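PDB 5OCS: putative NADH-depentdent flavin oxidoreductase from Cupriavidus metallidurans, which probably reduces activated carbon-carbon double bonds as an Old Yellow Enzyme ene-reductase, using an FMN cofactor and NAD(P)H. Local coordinates for residues 244-254 with 285-295. Residues are numbered along the deposited sequence; the frame is centred on the assembly and turned at random.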
loop_
_atom_site.group_PDB
_atom_site.type_symbol
_atom_site.label_atom_id
_atom_site.label_comp_id
_atom_site.label_asym_id
_atom_site.label_seq_id
_atom_site.Cartn_x
_atom_site.Cartn_y
_atom_site.Cartn_z
ATOM N N ILE D 244 -37.113 -2.807 -4.748
ATOM C CA ILE D 244 -36.772 -3.447 -3.451
ATOM C C ILE D 244 -37.555 -4.759 -3.284
ATOM O O ILE D 244 -37.051 -5.736 -2.734
ATOM C CB ILE D 244 -36.980 -2.470 -2.264
ATOM C CG1 ILE D 244 -36.452 -3.043 -0.944
ATOM C CG2 ILE D 244 -38.452 -2.111 -2.063
ATOM C CD1 ILE D 244 -34.990 -3.435 -0.924
ATOM N N GLU D 245 -38.785 -4.798 -3.807
ATOM C CA GLU D 245 -39.524 -6.051 -3.824
ATOM C C GLU D 245 -38.837 -7.157 -4.635
ATOM O O GLU D 245 -38.758 -8.322 -4.194
ATOM C CB GLU D 245 -40.932 -5.825 -4.363
ATOM C CG GLU D 245 -41.764 -4.946 -3.441
ATOM C CD GLU D 245 -41.649 -3.453 -3.710
ATOM O OE1 GLU D 245 -40.838 -2.997 -4.562
ATOM O OE2 GLU D 245 -42.417 -2.690 -3.070
ATOM N N GLY D 246 -38.326 -6.799 -5.805
ATOM C CA GLY D 246 -37.550 -7.748 -6.565
ATOM C C GLY D 246 -36.331 -8.235 -5.790
ATOM O O GLY D 246 -36.019 -9.430 -5.787
ATOM N N THR D 247 -35.600 -7.291 -5.207
ATOM C CA THR D 247 -34.430 -7.629 -4.399
ATOM C C THR D 247 -34.764 -8.653 -3.309
ATOM O O THR D 247 -33.991 -9.593 -3.078
ATOM C CB THR D 247 -33.841 -6.362 -3.775
ATOM O OG1 THR D 247 -33.415 -5.556 -4.853
ATOM C CG2 THR D 247 -32.653 -6.633 -2.911
ATOM N N ILE D 248 -35.878 -8.443 -2.623
ATOM C CA ILE D 248 -36.278 -9.341 -1.536
ATOM C C ILE D 248 -36.609 -10.708 -2.100
ATOM O O ILE D 248 -36.188 -11.713 -1.536
ATOM C CB ILE D 248 -37.433 -8.744 -0.693
ATOM C CG1 ILE D 248 -36.898 -7.546 0.072
ATOM C CG2 ILE D 248 -37.983 -9.780 0.295
ATOM C CD1 ILE D 248 -37.930 -6.631 0.655
ATOM N N ALA D 249 -37.328 -10.751 -3.223
ATOM C CA ALA D 249 -37.710 -12.029 -3.830
ATOM C C ALA D 249 -36.473 -12.786 -4.344
ATOM O O ALA D 249 -36.333 -14.020 -4.200
ATOM C CB ALA D 249 -38.709 -11.793 -4.952
ATOM N N LEU D 250 -35.560 -12.029 -4.940
ATOM C CA LEU D 250 -34.329 -12.629 -5.395
ATOM C C LEU D 250 -33.492 -13.176 -4.185
ATOM O O LEU D 250 -32.941 -14.285 -4.273
ATOM C CB LEU D 250 -33.547 -11.637 -6.257
ATOM C CG LEU D 250 -32.169 -12.126 -6.758
ATOM C CD1 LEU D 250 -32.328 -13.291 -7.713
ATOM C CD2 LEU D 250 -31.452 -10.974 -7.461
ATOM N N SER D 251 -33.449 -12.434 -3.093
ATOM C CA SER D 251 -32.668 -12.812 -1.897
ATOM C C SER D 251 -33.264 -14.072 -1.253
ATOM O O SER D 251 -32.525 -14.986 -0.866
ATOM C CB SER D 251 -32.584 -11.680 -0.925
ATOM O OG SER D 251 -31.921 -10.563 -1.528
ATOM N N HIS D 252 -34.595 -14.185 -1.248
ATOM C CA HIS D 252 -35.231 -15.464 -0.807
ATOM C C HIS D 252 -34.797 -16.641 -1.693
ATOM O O HIS D 252 -34.476 -17.738 -1.193
ATOM C CB HIS D 252 -36.797 -15.394 -0.759
ATOM C CG HIS D 252 -37.358 -14.615 0.399
ATOM N ND1 HIS D 252 -37.208 -15.004 1.711
ATOM C CD2 HIS D 252 -38.105 -13.490 0.431
ATOM C CE1 HIS D 252 -37.816 -14.141 2.502
ATOM N NE2 HIS D 252 -38.354 -13.201 1.752
ATOM N N GLU D 253 -34.804 -16.449 -3.006
ATOM C CA GLU D 253 -34.358 -17.492 -3.911
ATOM C C GLU D 253 -32.906 -17.842 -3.716
ATOM O O GLU D 253 -32.563 -19.026 -3.701
ATOM C CB GLU D 253 -34.600 -17.138 -5.352
ATOM C CG GLU D 253 -36.042 -17.295 -5.786
ATOM C CD GLU D 253 -36.512 -18.739 -5.724
ATOM O OE1 GLU D 253 -35.730 -19.684 -5.950
ATOM O OE2 GLU D 253 -37.679 -18.920 -5.395
ATOM N N LEU D 254 -32.067 -16.817 -3.532
ATOM C CA LEU D 254 -30.634 -17.061 -3.282
ATOM C C LEU D 254 -30.441 -17.929 -2.034
ATOM O O LEU D 254 -29.690 -18.904 -2.058
ATOM C CB LEU D 254 -29.886 -15.734 -3.126
ATOM C CG LEU D 254 -29.763 -14.979 -4.449
ATOM C CD1 LEU D 254 -29.378 -13.529 -4.225
ATOM C CD2 LEU D 254 -28.747 -15.653 -5.331
ATOM N N TYR D 285 -32.209 -0.321 2.753
ATOM C CA TYR D 285 -32.581 -1.427 1.939
ATOM C C TYR D 285 -31.879 -2.685 2.450
ATOM O O TYR D 285 -32.488 -3.729 2.536
ATOM C CB TYR D 285 -32.259 -1.161 0.489
ATOM C CG TYR D 285 -32.991 0.053 -0.049
ATOM C CD1 TYR D 285 -34.388 0.183 0.105
ATOM C CD2 TYR D 285 -32.302 1.076 -0.707
ATOM C CE1 TYR D 285 -35.066 1.295 -0.413
ATOM C CE2 TYR D 285 -32.967 2.191 -1.199
ATOM C CZ TYR D 285 -34.357 2.278 -1.090
ATOM O OH TYR D 285 -35.030 3.403 -1.564
ATOM N N ALA D 286 -30.609 -2.550 2.810
ATOM C CA ALA D 286 -29.854 -3.674 3.375
ATOM C C ALA D 286 -30.522 -4.101 4.692
ATOM O O ALA D 286 -30.691 -5.284 4.949
ATOM C CB ALA D 286 -28.392 -3.289 3.603
ATOM N N GLN D 287 -30.956 -3.125 5.479
ATOM C CA GLN D 287 -31.637 -3.396 6.753
ATOM C C GLN D 287 -32.874 -4.272 6.558
ATOM O O GLN D 287 -33.128 -5.255 7.296
ATOM C CB GLN D 287 -31.972 -2.075 7.462
ATOM C CG GLN D 287 -32.526 -2.199 8.889
ATOM C CD GLN D 287 -33.990 -2.627 8.975
ATOM O OE1 GLN D 287 -34.777 -2.429 8.051
ATOM N NE2 GLN D 287 -34.336 -3.292 10.062
ATOM N N ARG D 288 -33.650 -3.924 5.545
ATOM C CA ARG D 288 -34.862 -4.650 5.277
ATOM C C ARG D 288 -34.561 -6.034 4.736
ATOM O O ARG D 288 -35.197 -6.983 5.133
ATOM C CB ARG D 288 -35.730 -3.894 4.300
ATOM C CG ARG D 288 -37.057 -4.596 4.046
ATOM C CD ARG D 288 -37.907 -3.689 3.207
ATOM N NE ARG D 288 -39.112 -4.361 2.742
ATOM C CZ ARG D 288 -39.963 -3.823 1.882
ATOM N NH1 ARG D 288 -39.747 -2.602 1.420
ATOM N NH2 ARG D 288 -41.029 -4.514 1.496
ATOM N N VAL D 289 -33.581 -6.165 3.840
ATOM C CA VAL D 289 -33.247 -7.484 3.300
ATOM C C VAL D 289 -32.753 -8.434 4.403
ATOM O O VAL D 289 -33.084 -9.614 4.400
ATOM C CB VAL D 289 -32.211 -7.394 2.156
ATOM C CG1 VAL D 289 -31.649 -8.748 1.752
ATOM C CG2 VAL D 289 -32.822 -6.722 0.934
ATOM N N LYS D 290 -31.946 -7.899 5.314
ATOM C CA LYS D 290 -31.484 -8.634 6.480
ATOM C C LYS D 290 -32.667 -9.133 7.340
ATOM O O LYS D 290 -32.734 -10.312 7.690
ATOM C CB LYS D 290 -30.575 -7.755 7.315
ATOM C CG LYS D 290 -30.024 -8.428 8.580
ATOM C CD LYS D 290 -28.921 -7.612 9.243
ATOM C CE LYS D 290 -28.824 -7.864 10.758
ATOM N NZ LYS D 290 -28.526 -9.294 11.028
ATOM N N ALA D 291 -33.554 -8.207 7.686
ATOM C CA ALA D 291 -34.661 -8.519 8.575
ATOM C C ALA D 291 -35.592 -9.543 7.960
ATOM O O ALA D 291 -36.013 -10.463 8.655
ATOM C CB ALA D 291 -35.425 -7.268 8.934
ATOM N N GLU D 292 -35.894 -9.414 6.669
ATOM C CA GLU D 292 -36.902 -10.277 6.041
ATOM C C GLU D 292 -36.402 -11.630 5.527
ATOM O O GLU D 292 -37.157 -12.595 5.514
ATOM C CB GLU D 292 -37.587 -9.561 4.883
ATOM C CG GLU D 292 -38.391 -8.330 5.289
ATOM C CD GLU D 292 -39.323 -7.840 4.214
ATOM O OE1 GLU D 292 -39.582 -8.567 3.240
ATOM O OE2 GLU D 292 -39.794 -6.703 4.343
ATOM N N VAL D 293 -35.165 -11.688 5.037
ATOM C CA VAL D 293 -34.634 -12.901 4.436
ATOM C C VAL D 293 -33.718 -13.684 5.397
ATOM O O VAL D 293 -33.687 -14.918 5.343
ATOM C CB VAL D 293 -33.910 -12.601 3.114
ATOM C CG1 VAL D 293 -33.396 -13.874 2.461
ATOM C CG2 VAL D 293 -34.863 -11.897 2.153
ATOM N N GLY D 294 -32.948 -12.983 6.225
ATOM C CA GLY D 294 -32.093 -13.640 7.229
ATOM C C GLY D 294 -30.801 -14.245 6.706
ATOM O O GLY D 294 -30.115 -14.939 7.444
ATOM N N LEU D 295 -30.455 -14.018 5.441
ATOM C CA LEU D 295 -29.115 -14.379 4.948
ATOM C C LEU D 295 -28.106 -13.433 5.608
ATOM O O LEU D 295 -28.442 -12.291 5.942
ATOM C CB LEU D 295 -29.004 -14.198 3.410
ATOM C CG LEU D 295 -29.334 -15.272 2.376
ATOM C CD1 LEU D 295 -29.370 -14.755 0.941
ATOM C CD2 LEU D 295 -28.387 -16.447 2.495
HETATM O O HOH W 1 -41.978 -2.476 -0.520
HETATM O O HOH W 2 -40.094 -11.208 2.611
#
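I248 and V289 interlock as knobs into holes where the 244-254 and 285-293 segments of helices 244-256 and 284-293 pack, their axes 42° apart. I248 sits among R288, V289, E292 and V293. V289 fits among I244, T247, I248 and S251. The two methyls of V289 divide the work: CG2 meets T247 CG2 at 3.8 Å, while CG1 faces S251. At the N-terminal end, CD1 of I244 lies against CB and CD1 of Y285. At the other end, V293 CG1 and L295 CD1 both rest on the carbonyl O of S251.

Flat groups line the more exposed side. I248 CD1 lies over one face of the R288 guanidinium, 3.3 Å from R288 NE. That guanidinium is held by E292 in its own helix, a salt bridge in which R288 NE donates to E292 OE2 at 2.9 Å, approaching from above the carboxylate plane. With CG anti to the carbonyl carbon (chi1 -74°), the H252 ring turns one face to V293. V293 CG2 makes a CH-pi contact 3.7 Å from the centroid of the H252 ring, 10° off the normal.

Two waters bridge the helices. One donates to E245 OE2 and accepts from R288 NH1. The other joins H252 NE2 to E292 OE1, 2.8 Å from each, and lies in plane at the edge of the H252 ring.

Within the first helix, the hydroxyl of S251 donates to T247 O at 2.8 Å. T247 OG1 makes a hydrogen bond to A234 O.

S251, V289 and L295 also touch V262 of strand 262-265, which runs between the two helices in sequence. This is the packing of the outer helices that follow two neighbouring barrel strands, 228-233 and 262-265, in the eight-stranded TIM barrel of the Old Yellow Enzyme family.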